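Exopolygalacturonase (Yersinia enterocolitica, PDB 2UVF) hydrolyses pectin-derived polygalacturonate from the chain end, probably releasing digalacturonic acid, as a periplasmic family 28 glycoside hydrolase built on a parallel beta-helix. Local coordinates at residues L218-N222 and P223-P227; P241-L244 and I245-I248. All coordinates share one frame; numbering follows the deposited sequence.

Interaction 1: L218-N222 and P223-P227; sequences LGSEN and PDDYP
Tyr226 reaches back along the turn and sets its hydroxyl against the backbone of Ser220, where OH donates to Ser220 O at 2.6 Å. The hydroxyl lies in the carbonyl plane on a lone pair, with a C=O...OH angle of 124°, and the ring meets this oxygen with its edge, in plane. Gly219 CA sits 3.3 Å from the same OH. Beside the ring, Asn222 O approaches the CD2 edge while accepting from Asp225 N at 3.1 Å. The Asn222 side chain, its CG anti to the backbone N (chi1 -172°), brings its amide alongside Asp224, and OD1 takes the N-H of Asp224 at 3.1 Å from well above the amide plane. Against this amide the two carboxylates are set differently: that of Asp224 is tilted by 49°, that of Asp225 stands almost perpendicular. Ser220 OG accepts from Asn222 N at 3.0 Å, an ST turn, and gives a weak bond to Asp225 OD2 at 3.4 Å. Glu221 OE1 forms a salt bridge with Lys197, and Pro223 packs on helix 307-317. The loop leaving strand 215-219 of the beta-helix is thus folded back largely by bonds to its own backbone: Ser220 O, Asn222 O and the N-H groups of Asn222, Asp224 and Asp225 find partners within the turn, and the buried tyrosine hydroxyl is anchored by a main-chain carbonyl rather than by a charged group.

Interaction 2: P241-L244 and I245-I248; sequences PASL and INAI
Two hydrogen bonds join the side-chain amide of Asn246 to the backbone of Ser243, three residues earlier. Asn246 OD1 accepts from Ser243 N at 3.0 Å; the N-H lies in the carbonyl plane of the amide on a lone pair, although the bond is bent to 134° at the hydrogen. Asn246 ND2 gives its hydrogen to Ser243 O at 2.9 Å, and here the nitrogen stands above the peptide carbonyl plane while the oxygen is tilted 26° from the plane of the amide. Both ends of the asparagine therefore grip one residue, which fixes which way round the amide lies. Its CG stands beside the backbone N and anti to the carbonyl carbon (chi1 -56°), a setting that brings the amide back alongside the backbone of Ser243. ND2 has a second acceptor in Leu201 O, so this buried amide also ties the turn to strand 194-202.

The bend leads into strand 245-247 of the right-handed parallel beta-helix of family 28 enzymes, a strand flanked by 194-202 and 334-339. Ser243 OG, beside its own backbone N, finds its polar partner in Thr335 OG1 on the latter.

The remaining contacts are van der Waals. Ala242 CB lies 3.7 Å from Asn246 ND2, and Ser243 CB is equally far from Asn246 OD1. Ala242 and Asn246 also touch Ala200 and Trp202 of strand 194-202. Apart from the amide, Leu244 and Ile245 both rest on Ile269 of strand 268-270.

Overall arrangement
From the N terminus, strand 215-219 runs into interaction 1, which closes the short loop at 220-226 before strand 228-230. Interaction 2 follows in series, closing the bend between strands 240-241 and 245-247; the two loops neither nest nor cross. Their centres are 11 Å apart and they touch directly: Pro227 O probably accepts a hydrogen bond from Ala242 N at 3.0 Å, and Leu244 CD1 packs against Gly219 CA and Tyr226 OH. Strand 194-202 is a shared neighbour, pairing with both 215-219 and 245-247. Interaction 1 also reaches helix 307-317, whereas interaction 2 reaches strand 334-339 on the next coil.

Interaction 1: L218-N222 and P223-P227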
ATOM      1  N   LEU A 218      20.173  -8.502  -0.861  1.00 33.37           N
ATOM      2  CA  LEU A 218      19.965  -9.033  -2.201  1.00 33.91           C
ATOM      3  C   LEU A 218      19.432 -10.481  -2.173  1.00 34.67           C
ATOM      4  O   LEU A 218      20.029 -11.365  -1.563  1.00 34.75           O
ATOM      5  CB  LEU A 218      21.267  -8.938  -3.033  1.00 33.51           C
ATOM      6  CG  LEU A 218      21.238  -9.305  -4.531  1.00 33.72           C
ATOM      7  CD1 LEU A 218      20.142  -8.576  -5.311  1.00 34.04           C
ATOM      8  CD2 LEU A 218      22.594  -9.062  -5.197  1.00 33.60           C
ATOM      9  N   GLY A 219      18.313 -10.714  -2.848  1.00 35.03           N
ATOM     10  CA  GLY A 219      17.783 -12.054  -2.981  1.00 36.26           C
ATOM     11  C   GLY A 219      18.752 -12.966  -3.699  1.00 36.79           C
ATOM     12  O   GLY A 219      19.464 -12.532  -4.612  1.00 36.97           O
ATOM     13  N   SER A 220      18.809 -14.223  -3.258  1.00 37.74           N
ATOM     14  CA  SER A 220      19.512 -15.268  -3.998  1.00 38.40           C
ATOM     15  C   SER A 220      18.685 -15.550  -5.243  1.00 38.52           C
ATOM     16  O   SER A 220      17.473 -15.353  -5.248  1.00 39.07           O
ATOM     17  CB  SER A 220      19.656 -16.528  -3.144  1.00 38.76           C
ATOM     18  OG  SER A 220      19.967 -17.660  -3.938  1.00 40.11           O
ATOM     19  N   GLU A 221      19.336 -15.963  -6.316  1.00 38.63           N
ATOM     20  CA  GLU A 221      18.608 -16.349  -7.517  1.00 38.86           C
ATOM     21  C   GLU A 221      18.368 -17.880  -7.565  1.00 38.12           C
ATOM     22  O   GLU A 221      17.772 -18.393  -8.515  1.00 38.05           O
ATOM     23  CB  GLU A 221      19.306 -15.804  -8.777  1.00 38.74           C
ATOM     24  CG  GLU A 221      20.591 -16.537  -9.225  1.00 43.16           C
ATOM     25  CD  GLU A 221      21.830 -16.239  -8.359  1.00 46.72           C
ATOM     26  OE1 GLU A 221      21.713 -16.096  -7.118  1.00 48.06           O
ATOM     27  OE2 GLU A 221      22.940 -16.163  -8.935  1.00 48.94           O
ATOM     28  N   ASN A 222      18.830 -18.580  -6.524  1.00 37.95           N
ATOM     29  CA  ASN A 222      18.706 -20.039  -6.391  1.00 38.06           C
ATOM     30  C   ASN A 222      17.357 -20.398  -5.787  1.00 37.86           C
ATOM     31  O   ASN A 222      17.116 -20.104  -4.621  1.00 37.36           O
ATOM     32  CB  ASN A 222      19.832 -20.585  -5.493  1.00 38.44           C
ATOM     33  CG  ASN A 222      19.900 -22.117  -5.463  1.00 37.70           C
ATOM     34  OD1 ASN A 222      19.122 -22.811  -6.097  1.00 39.06           O
ATOM     35  ND2 ASN A 222      20.860 -22.630  -4.726  1.00 39.63           N
ATOM     36  N   PRO A 223      16.478 -21.050  -6.578  1.00 38.19           N
ATOM     37  CA  PRO A 223      15.184 -21.488  -6.050  1.00 38.58           C
ATOM     38  C   PRO A 223      15.269 -22.353  -4.777  1.00 39.55           C
ATOM     39  O   PRO A 223      14.250 -22.539  -4.108  1.00 40.16           O
ATOM     40  CB  PRO A 223      14.579 -22.301  -7.200  1.00 38.11           C
ATOM     41  CG  PRO A 223      15.279 -21.868  -8.410  1.00 37.84           C
ATOM     42  CD  PRO A 223      16.652 -21.412  -7.999  1.00 37.71           C
ATOM     43  N   ASP A 224      16.471 -22.841  -4.441  1.00 40.40           N
ATOM     44  CA  ASP A 224      16.705 -23.754  -3.300  1.00 40.40           C
ATOM     45  C   ASP A 224      16.796 -23.051  -1.969  1.00 40.22           C
ATOM     46  O   ASP A 224      16.608 -23.673  -0.913  1.00 39.61           O
ATOM     47  CB  ASP A 224      18.006 -24.526  -3.488  1.00 40.81           C
ATOM     48  CG  ASP A 224      17.882 -25.658  -4.480  1.00 41.16           C
ATOM     49  OD1 ASP A 224      16.752 -25.998  -4.898  1.00 42.37           O
ATOM     50  OD2 ASP A 224      18.941 -26.215  -4.836  1.00 44.52           O
ATOM     51  N   ASP A 225      17.098 -21.755  -2.027  1.00 40.57           N
ATOM     52  CA  ASP A 225      17.250 -20.928  -0.836  1.00 40.72           C
ATOM     53  C   ASP A 225      15.922 -20.352  -0.355  1.00 40.22           C
ATOM     54  O   ASP A 225      15.886 -19.575   0.593  1.00 40.67           O
ATOM     55  CB  ASP A 225      18.250 -19.820  -1.109  1.00 41.54           C
ATOM     56  CG  ASP A 225      19.678 -20.265  -0.886  1.00 44.65           C
ATOM     57  OD1 ASP A 225      20.011 -20.596   0.289  1.00 47.99           O
ATOM     58  OD2 ASP A 225      20.459 -20.275  -1.877  1.00 48.00           O
ATOM     59  N   TYR A 226      14.840 -20.755  -1.016  1.00 39.79           N
ATOM     60  CA  TYR A 226      13.475 -20.363  -0.665  1.00 39.40           C
ATOM     61  C   TYR A 226      12.653 -21.653  -0.554  1.00 39.49           C
ATOM     62  O   TYR A 226      12.074 -22.109  -1.549  1.00 39.09           O
ATOM     63  CB  TYR A 226      12.865 -19.411  -1.725  1.00 38.91           C
ATOM     64  CG  TYR A 226      13.725 -18.200  -2.087  1.00 38.67           C
ATOM     65  CD1 TYR A 226      13.566 -16.979  -1.421  1.00 38.91           C
ATOM     66  CD2 TYR A 226      14.688 -18.274  -3.103  1.00 39.25           C
ATOM     67  CE1 TYR A 226      14.351 -15.865  -1.749  1.00 38.72           C
ATOM     68  CE2 TYR A 226      15.479 -17.170  -3.439  1.00 38.18           C
ATOM     69  CZ  TYR A 226      15.296 -15.965  -2.760  1.00 39.36           C
ATOM     70  OH  TYR A 226      16.062 -14.863  -3.083  1.00 38.54           O
ATOM     71  N   PRO A 227      12.608 -22.252   0.657  1.00 39.70           N
ATOM     72  CA  PRO A 227      11.921 -23.524   0.800  1.00 39.98           C
ATOM     73  C   PRO A 227      10.426 -23.274   0.975  1.00 39.98           C
ATOM     74  O   PRO A 227      10.012 -22.114   0.993  1.00 40.60           O
ATOM     75  CB  PRO A 227      12.562 -24.137   2.051  1.00 40.06           C
ATOM     76  CG  PRO A 227      13.118 -22.976   2.850  1.00 40.57           C
ATOM     77  CD  PRO A 227      13.134 -21.754   1.945  1.00 40.07           C
TER

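Interaction 2: P241-L244 and I245-I248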
ATOM      1  N   PRO A 241       6.459 -20.619  -2.380  1.00 32.96           N
ATOM      2  CA  PRO A 241       7.697 -20.625  -1.640  1.00 32.58           C
ATOM      3  C   PRO A 241       7.745 -19.484  -0.624  1.00 32.63           C
ATOM      4  O   PRO A 241       6.877 -18.589  -0.640  1.00 31.86           O
ATOM      5  CB  PRO A 241       8.752 -20.432  -2.727  1.00 33.01           C
ATOM      6  CG  PRO A 241       8.070 -19.671  -3.792  1.00 32.10           C
ATOM      7  CD  PRO A 241       6.643 -20.147  -3.766  1.00 32.93           C
ATOM      8  N   ALA A 242       8.747 -19.533   0.254  1.00 31.47           N
ATOM      9  CA  ALA A 242       9.043 -18.443   1.145  1.00 31.75           C
ATOM     10  C   ALA A 242       9.462 -17.191   0.345  1.00 31.65           C
ATOM     11  O   ALA A 242      10.075 -17.287  -0.724  1.00 30.30           O
ATOM     12  CB  ALA A 242      10.153 -18.843   2.110  1.00 32.02           C
ATOM     13  N   SER A 243       9.097 -16.025   0.883  1.00 31.67           N
ATOM     14  CA  SER A 243       9.608 -14.741   0.415  1.00 31.11           C
ATOM     15  C   SER A 243      11.039 -14.559   0.898  1.00 31.49           C
ATOM     16  O   SER A 243      11.562 -15.397   1.639  1.00 31.11           O
ATOM     17  CB  SER A 243       8.729 -13.607   0.956  1.00 30.64           C
ATOM     18  OG  SER A 243       7.373 -13.767   0.552  1.00 30.48           O
ATOM     19  N   LEU A 244      11.663 -13.453   0.500  1.00 31.89           N
ATOM     20  CA  LEU A 244      12.979 -13.097   0.989  1.00 32.57           C
ATOM     21  C   LEU A 244      12.948 -12.886   2.509  1.00 33.03           C
ATOM     22  O   LEU A 244      13.845 -13.331   3.224  1.00 33.29           O
ATOM     23  CB  LEU A 244      13.491 -11.843   0.265  1.00 32.61           C
ATOM     24  CG  LEU A 244      14.948 -11.415   0.452  1.00 33.70           C
ATOM     25  CD1 LEU A 244      15.911 -12.543   0.020  1.00 34.01           C
ATOM     26  CD2 LEU A 244      15.251 -10.110  -0.299  1.00 32.06           C
ATOM     27  N   ILE A 245      11.913 -12.202   2.990  1.00 33.13           N
ATOM     28  CA  ILE A 245      11.734 -11.988   4.423  1.00 34.09           C
ATOM     29  C   ILE A 245      10.370 -12.494   4.815  1.00 34.02           C
ATOM     30  O   ILE A 245       9.365 -12.189   4.164  1.00 34.40           O
ATOM     31  CB  ILE A 245      11.908 -10.499   4.846  1.00 34.23           C
ATOM     32  CG1 ILE A 245      13.320 -10.009   4.520  1.00 33.75           C
ATOM     33  CG2 ILE A 245      11.587 -10.304   6.342  1.00 35.25           C
ATOM     34  CD1 ILE A 245      13.391  -8.561   4.160  1.00 35.55           C
ATOM     35  N   ASN A 246      10.347 -13.293   5.875  1.00 33.92           N
ATOM     36  CA  ASN A 246       9.124 -13.953   6.306  1.00 33.94           C
ATOM     37  C   ASN A 246       8.844 -13.763   7.781  1.00 33.92           C
ATOM     38  O   ASN A 246       9.757 -13.677   8.579  1.00 33.44           O
ATOM     39  CB  ASN A 246       9.224 -15.456   6.055  1.00 33.82           C
ATOM     40  CG  ASN A 246       9.525 -15.790   4.638  1.00 32.50           C
ATOM     41  OD1 ASN A 246       8.624 -15.886   3.823  1.00 33.74           O
ATOM     42  ND2 ASN A 246      10.797 -16.004   4.332  1.00 29.32           N
ATOM     43  N   ALA A 247       7.566 -13.717   8.129  1.00 34.99           N
ATOM     44  CA  ALA A 247       7.126 -14.044   9.480  1.00 36.33           C
ATOM     45  C   ALA A 247       5.956 -15.014   9.327  1.00 37.14           C
ATOM     46  O   ALA A 247       4.794 -14.611   9.339  1.00 37.35           O
ATOM     47  CB  ALA A 247       6.734 -12.789  10.255  1.00 36.01           C
ATOM     48  N   ILE A 248       6.283 -16.298   9.146  1.00 38.68           N
ATOM     49  CA  ILE A 248       5.291 -17.341   8.827  1.00 39.20           C
ATOM     50  C   ILE A 248       5.421 -18.538   9.769  1.00 41.14           C
ATOM     51  O   ILE A 248       6.464 -19.188   9.817  1.00 41.45           O
ATOM     52  CB  ILE A 248       5.404 -17.841   7.336  1.00 39.07           C
ATOM     53  CG1 ILE A 248       5.365 -16.667   6.353  1.00 37.05           C
ATOM     54  CG2 ILE A 248       4.294 -18.877   7.012  1.00 38.25           C
ATOM     55  CD1 ILE A 248       5.638 -17.015   4.902  1.00 37.79           C
TER